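Local coordinates for putative creatinine amidohydrolase (Bacteroides fragilis, PDB 3LUB), which probably hydrolyses carbon-nitrogen bonds in linear amides, as a zinc-dependent member of the creatininase superfamily, at residues D101-L106 against F139-A144; K113-S118 against A241-E246. All blocks are in the same frame, centred on the assembly; numbering follows the deposited sequence.

Interaction 1 (D101-L106 against F139-A144); sequences DIVSSL and FLIAAA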
loop_
_atom_site.group_PDB
_atom_site.type_symbol
_atom_site.label_atom_id
_atom_site.label_comp_id
_atom_site.label_asym_id
_atom_site.label_seq_id
_atom_site.Cartn_x
_atom_site.Cartn_y
_atom_site.Cartn_z
ATOM N N ASP F 101 -7.551 -0.123 -12.178
ATOM C CA ASP F 101 -7.425 -1.294 -13.055
ATOM C C ASP F 101 -8.322 -1.167 -14.290
ATOM O O ASP F 101 -7.909 -1.537 -15.370
ATOM C CB ASP F 101 -7.667 -2.616 -12.302
ATOM C CG ASP F 101 -6.528 -2.968 -11.339
ATOM O OD1 ASP F 101 -5.470 -2.325 -11.368
ATOM O OD2 ASP F 101 -6.698 -3.887 -10.537
ATOM N N ILE F 102 -9.511 -0.603 -14.136
ATOM C CA ILE F 102 -10.437 -0.398 -15.243
ATOM C C ILE F 102 -9.868 0.606 -16.242
ATOM O O ILE F 102 -9.863 0.349 -17.447
ATOM C CB ILE F 102 -11.855 0.079 -14.736
ATOM C CG1 ILE F 102 -12.492 -1.037 -13.900
ATOM C CG2 ILE F 102 -12.761 0.541 -15.939
ATOM C CD1 ILE F 102 -13.778 -0.663 -13.183
ATOM N N VAL F 103 -9.369 1.727 -15.741
ATOM C CA VAL F 103 -8.815 2.795 -16.577
ATOM C C VAL F 103 -7.526 2.365 -17.304
ATOM O O VAL F 103 -7.359 2.630 -18.490
ATOM C CB VAL F 103 -8.545 4.067 -15.742
ATOM C CG1 VAL F 103 -7.708 5.081 -16.541
ATOM C CG2 VAL F 103 -9.863 4.675 -15.269
ATOM N N SER F 104 -6.632 1.691 -16.592
ATOM C CA SER F 104 -5.454 1.121 -17.194
ATOM C C SER F 104 -5.794 0.270 -18.412
ATOM O O SER F 104 -5.166 0.422 -19.479
ATOM C CB SER F 104 -4.685 0.274 -16.162
ATOM O OG SER F 104 -3.528 -0.296 -16.745
ATOM N N SER F 105 -6.732 -0.656 -18.230
ATOM C CA SER F 105 -7.193 -1.536 -19.319
ATOM C C SER F 105 -7.835 -0.773 -20.463
ATOM O O SER F 105 -7.397 -0.883 -21.603
ATOM C CB SER F 105 -8.160 -2.584 -18.779
ATOM O OG SER F 105 -7.450 -3.555 -18.037
ATOM N N LEU F 106 -8.828 0.050 -20.153
ATOM C CA LEU F 106 -9.477 0.871 -21.189
ATOM C C LEU F 106 -8.478 1.776 -21.950
ATOM O O LEU F 106 -8.595 1.995 -23.141
ATOM C CB LEU F 106 -10.588 1.730 -20.595
ATOM C CG LEU F 106 -11.789 1.061 -19.917
ATOM C CD1 LEU F 106 -12.665 2.135 -19.341
ATOM C CD2 LEU F 106 -12.590 0.192 -20.847
ATOM N N PHE F 139 -6.912 11.030 -20.682
ATOM C CA PHE F 139 -8.091 10.194 -20.416
ATOM C C PHE F 139 -9.099 11.005 -19.604
ATOM O O PHE F 139 -8.835 11.381 -18.492
ATOM C CB PHE F 139 -7.657 8.920 -19.685
ATOM C CG PHE F 139 -8.671 7.799 -19.723
ATOM C CD1 PHE F 139 -9.813 7.848 -18.967
ATOM C CD2 PHE F 139 -8.446 6.670 -20.489
ATOM C CE1 PHE F 139 -10.732 6.813 -19.016
ATOM C CE2 PHE F 139 -9.359 5.635 -20.525
ATOM C CZ PHE F 139 -10.495 5.705 -19.803
ATOM N N LEU F 140 -10.247 11.300 -20.192
ATOM C CA LEU F 140 -11.269 12.098 -19.547
ATOM C C LEU F 140 -12.186 11.202 -18.708
ATOM O O LEU F 140 -12.796 10.297 -19.247
ATOM C CB LEU F 140 -12.087 12.792 -20.622
ATOM C CG LEU F 140 -13.198 13.736 -20.170
ATOM C CD1 LEU F 140 -12.621 14.871 -19.334
ATOM C CD2 LEU F 140 -13.972 14.275 -21.389
ATOM N N ILE F 141 -12.291 11.474 -17.408
ATOM C CA ILE F 141 -13.205 10.768 -16.519
ATOM C C ILE F 141 -14.161 11.764 -15.863
ATOM O O ILE F 141 -13.721 12.655 -15.121
ATOM C CB ILE F 141 -12.446 9.998 -15.402
ATOM C CG1 ILE F 141 -11.303 9.165 -15.977
ATOM C CG2 ILE F 141 -13.407 9.103 -14.592
ATOM C CD1 ILE F 141 -10.565 8.379 -14.920
ATOM N N ALA F 142 -15.470 11.612 -16.135
ATOM C CA ALA F 142 -16.531 12.367 -15.457
ATOM C C ALA F 142 -17.241 11.466 -14.435
ATOM O O ALA F 142 -17.143 10.244 -14.525
ATOM C CB ALA F 142 -17.530 12.932 -16.470
ATOM N N ALA F 143 -17.930 12.073 -13.463
ATOM C CA ALA F 143 -18.741 11.324 -12.505
ATOM C C ALA F 143 -20.073 12.008 -12.269
ATOM O O ALA F 143 -20.142 13.247 -12.183
ATOM C CB ALA F 143 -18.006 11.121 -11.146
ATOM N N ALA F 144 -21.123 11.198 -12.131
ATOM C CA ALA F 144 -22.466 11.701 -11.766
ATOM C C ALA F 144 -23.196 10.653 -10.977
ATOM O O ALA F 144 -23.009 9.474 -11.237
ATOM C CB ALA F 144 -23.277 11.999 -13.012
#

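Interaction 2 (K113-S118 against A241-E246); sequences KLLILS and AGLFEE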
loop_
_atom_site.group_PDB
_atom_site.type_symbol
_atom_site.label_atom_id
_atom_site.label_comp_id
_atom_site.label_asym_id
_atom_site.label_seq_id
_atom_site.Cartn_x
_atom_site.Cartn_y
_atom_site.Cartn_z
ATOM N N LYS F 113 -12.385 8.350 -22.894
ATOM C CA LYS F 113 -13.475 9.061 -22.257
ATOM C C LYS F 113 -14.344 8.082 -21.474
ATOM O O LYS F 113 -14.820 7.060 -22.034
ATOM C CB LYS F 113 -14.337 9.734 -23.320
ATOM C CG LYS F 113 -13.581 10.742 -24.116
ATOM C CD LYS F 113 -14.418 11.332 -25.202
ATOM C CE LYS F 113 -13.687 12.508 -25.858
ATOM N NZ LYS F 113 -14.325 12.808 -27.179
ATOM N N LEU F 114 -14.558 8.391 -20.194
ATOM C CA LEU F 114 -15.303 7.514 -19.304
ATOM C C LEU F 114 -16.217 8.332 -18.436
ATOM O O LEU F 114 -15.805 9.348 -17.887
ATOM C CB LEU F 114 -14.312 6.709 -18.412
ATOM C CG LEU F 114 -14.836 5.826 -17.280
ATOM C CD1 LEU F 114 -15.622 4.590 -17.771
ATOM C CD2 LEU F 114 -13.679 5.385 -16.349
ATOM N N LEU F 115 -17.468 7.896 -18.299
ATOM C CA LEU F 115 -18.368 8.439 -17.295
ATOM C C LEU F 115 -18.647 7.373 -16.268
ATOM O O LEU F 115 -19.076 6.280 -16.627
ATOM C CB LEU F 115 -19.684 8.898 -17.902
ATOM C CG LEU F 115 -20.708 9.390 -16.869
ATOM C CD1 LEU F 115 -20.278 10.746 -16.355
ATOM C CD2 LEU F 115 -22.112 9.392 -17.387
ATOM N N ILE F 116 -18.424 7.709 -15.000
ATOM C CA ILE F 116 -18.858 6.887 -13.875
ATOM C C ILE F 116 -20.270 7.321 -13.483
ATOM O O ILE F 116 -20.461 8.453 -13.076
ATOM C CB ILE F 116 -17.918 7.000 -12.626
ATOM C CG1 ILE F 116 -16.457 6.670 -13.008
ATOM C CG2 ILE F 116 -18.412 6.068 -11.538
ATOM C CD1 ILE F 116 -15.391 7.163 -12.023
ATOM N N LEU F 117 -21.255 6.431 -13.679
ATOM C CA LEU F 117 -22.633 6.727 -13.310
ATOM C C LEU F 117 -22.977 5.967 -12.025
ATOM O O LEU F 117 -23.216 4.752 -12.040
ATOM C CB LEU F 117 -23.606 6.364 -14.450
ATOM C CG LEU F 117 -25.079 6.780 -14.275
ATOM C CD1 LEU F 117 -25.235 8.293 -14.086
ATOM C CD2 LEU F 117 -25.922 6.302 -15.446
ATOM N N SER F 118 -22.979 6.688 -10.911
ATOM C CA SER F 118 -23.170 6.065 -9.626
ATOM C C SER F 118 -24.654 5.945 -9.272
ATOM O O SER F 118 -25.457 6.818 -9.539
ATOM C CB SER F 118 -22.415 6.815 -8.507
ATOM O OG SER F 118 -22.486 6.094 -7.266
ATOM N N ALA F 241 -27.943 11.201 -22.400
ATOM C CA ALA F 241 -27.708 11.052 -23.829
ATOM C C ALA F 241 -26.988 12.278 -24.413
ATOM O O ALA F 241 -26.038 12.149 -25.180
ATOM C CB ALA F 241 -29.043 10.822 -24.566
ATOM N N GLY F 242 -27.469 13.462 -24.052
ATOM C CA GLY F 242 -26.815 14.703 -24.441
ATOM C C GLY F 242 -25.352 14.843 -23.994
ATOM O O GLY F 242 -24.486 15.290 -24.774
ATOM N N LEU F 243 -25.079 14.463 -22.758
ATOM C CA LEU F 243 -23.721 14.439 -22.237
ATOM C C LEU F 243 -22.849 13.439 -22.959
ATOM O O LEU F 243 -21.686 13.737 -23.278
ATOM C CB LEU F 243 -23.724 14.122 -20.735
ATOM C CG LEU F 243 -22.373 13.797 -20.070
ATOM C CD1 LEU F 243 -21.585 15.024 -19.890
ATOM C CD2 LEU F 243 -22.606 13.120 -18.706
ATOM N N PHE F 244 -23.380 12.240 -23.207
ATOM C CA PHE F 244 -22.632 11.254 -24.006
ATOM C C PHE F 244 -22.259 11.856 -25.369
ATOM O O PHE F 244 -21.137 11.749 -25.808
ATOM C CB PHE F 244 -23.422 9.948 -24.270
ATOM C CG PHE F 244 -23.846 9.188 -23.031
ATOM C CD1 PHE F 244 -23.484 9.585 -21.749
ATOM C CD2 PHE F 244 -24.596 8.040 -23.168
ATOM C CE1 PHE F 244 -23.911 8.872 -20.641
ATOM C CE2 PHE F 244 -25.004 7.315 -22.061
ATOM C CZ PHE F 244 -24.667 7.736 -20.797
ATOM N N GLU F 245 -23.217 12.469 -26.049
ATOM C CA GLU F 245 -22.943 13.017 -27.401
ATOM C C GLU F 245 -21.880 14.103 -27.387
ATOM O O GLU F 245 -20.982 14.098 -28.215
ATOM C CB GLU F 245 -24.209 13.592 -28.045
ATOM C CG GLU F 245 -25.238 12.549 -28.522
ATOM C CD GLU F 245 -26.682 13.051 -28.425
ATOM O OE1 GLU F 245 -26.856 14.206 -27.960
ATOM O OE2 GLU F 245 -27.634 12.306 -28.798
ATOM N N GLU F 246 -21.995 15.043 -26.460
ATOM C CA GLU F 246 -21.029 16.149 -26.361
ATOM C C GLU F 246 -19.657 15.673 -25.911
ATOM O O GLU F 246 -18.652 16.184 -26.380
ATOM C CB GLU F 246 -21.514 17.209 -25.400
ATOM C CG GLU F 246 -22.795 17.881 -25.802
ATOM C CD GLU F 246 -23.487 18.517 -24.604
ATOM O OE1 GLU F 246 -23.021 18.275 -23.457
ATOM O OE2 GLU F 246 -24.496 19.244 -24.786
#

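Interaction 1 (D101-L106 against F139-A144)
The ring of Phe-139 meets helix 92-108 with one face and part of its edge. Over the face stands the methyl CG1 of Val-103, 4.1 Å from the ring centroid and only 2° off the normal, a CH-pi contact aimed at the middle of the ring. At the edge, near the ring plane, Leu-106 brings up its CB, 4.1 Å from Phe-139 CZ; one helical turn therefore seats the ring with two side chains set three residues apart. The carbonyl Val-103 O also lies 4.1 Å from Phe-139 CE2, a van der Waals approach. A chi1 of -162° sets the Phe-139 ring opposite its own backbone N and carries it from the residue just before strand 140-145 across to the helix.

The two methyls of Val-103 divide their work. CG1, opposite its backbone N (chi1 169°), takes the ring, while CG2 goes to Ile-141 of strand 140-145, touching its CD1 at 3.8 Å. Ile-141 meets CG2 with the end of its chain, the two side chains crossing at an oblique angle. Phe-139 and Ile-141 are two apart and point the same way, so both serve the helix; no hydrogen bond crosses between the segments, and all four touching residues are buried.

Leu-114 of the neighbouring strand lies against both Val-103 and Phe-139, and Ile-129 and Leu-132 of helix 126-135 pack on Ile-141. Asp-101 and Ser-105 face the second subunit, where Asp-101 forms a salt bridge with Arg-91 of that chain. An apolar helix face laid on Ile-141 of a parallel strand and the residue leading into it, Phe-139, is the layering of an alpha/beta sandwich, here at strand 140-145, outermost in its own chain's sheet.

Interaction 2 (K113-S118 against A241-E246)
Leu-115 meets helix 226-249 entirely through apolar contacts, made by its two end methyls. CD2 is shared: it lies 3.8 Å from Phe-244 CE1 and 4.0 Å from Leu-243 CD2, reaching two consecutive helix residues. CD1 adds a second touch on the same leucine, 4.1 Å from Leu-243 CD2. CD2 comes to the ring of Phe-244 at its edge, near the ring plane, and the two side chains run roughly at right angles. Phe-244 leaves the helix with CG opposite the carbonyl carbon (chi1 -60°), which carries the ring to the strand. Ala-54 of helix 42-62 packs on Phe-244, as does Ile-25 of strand 23-28. Ala-203 of the third subunit rests on Leu-115, and Ser-197 of that subunit on Leu-243.

Polar contacts tie the two elements to their neighbours. Lys-113 NZ hydrogen-bonds Met-247 O, just past the helical segment, and Glu-245 makes a salt bridge with Arg-61 of helix 42-62.

The C-terminal helix thus packs on an inner strand of the parallel sheet, a helix-on-sheet layer of the alpha/beta creatininase fold.

How the interactions relate
Both contacts are buried and apolar, lie away from the zinc sites, and fix helices to adjacent strands of one parallel sheet. Strand 140-145, used by interaction 1, is outermost in the chain's sheet; strand 113-118, used by interaction 2, lies inside it. Leu-140 O to Leu-114 N, 2.8 Å, is a probable hydrogen bond between them. Alternate residues point to opposite faces: Leu-114 packs with Phe-139 beside helix 92-108, Leu-115 with helix 226-249. The chemistry differs in ring use, a methyl over the face in interaction 1 and at the edge in interaction 2. Both border the third subunit; interaction 1 also touches the second.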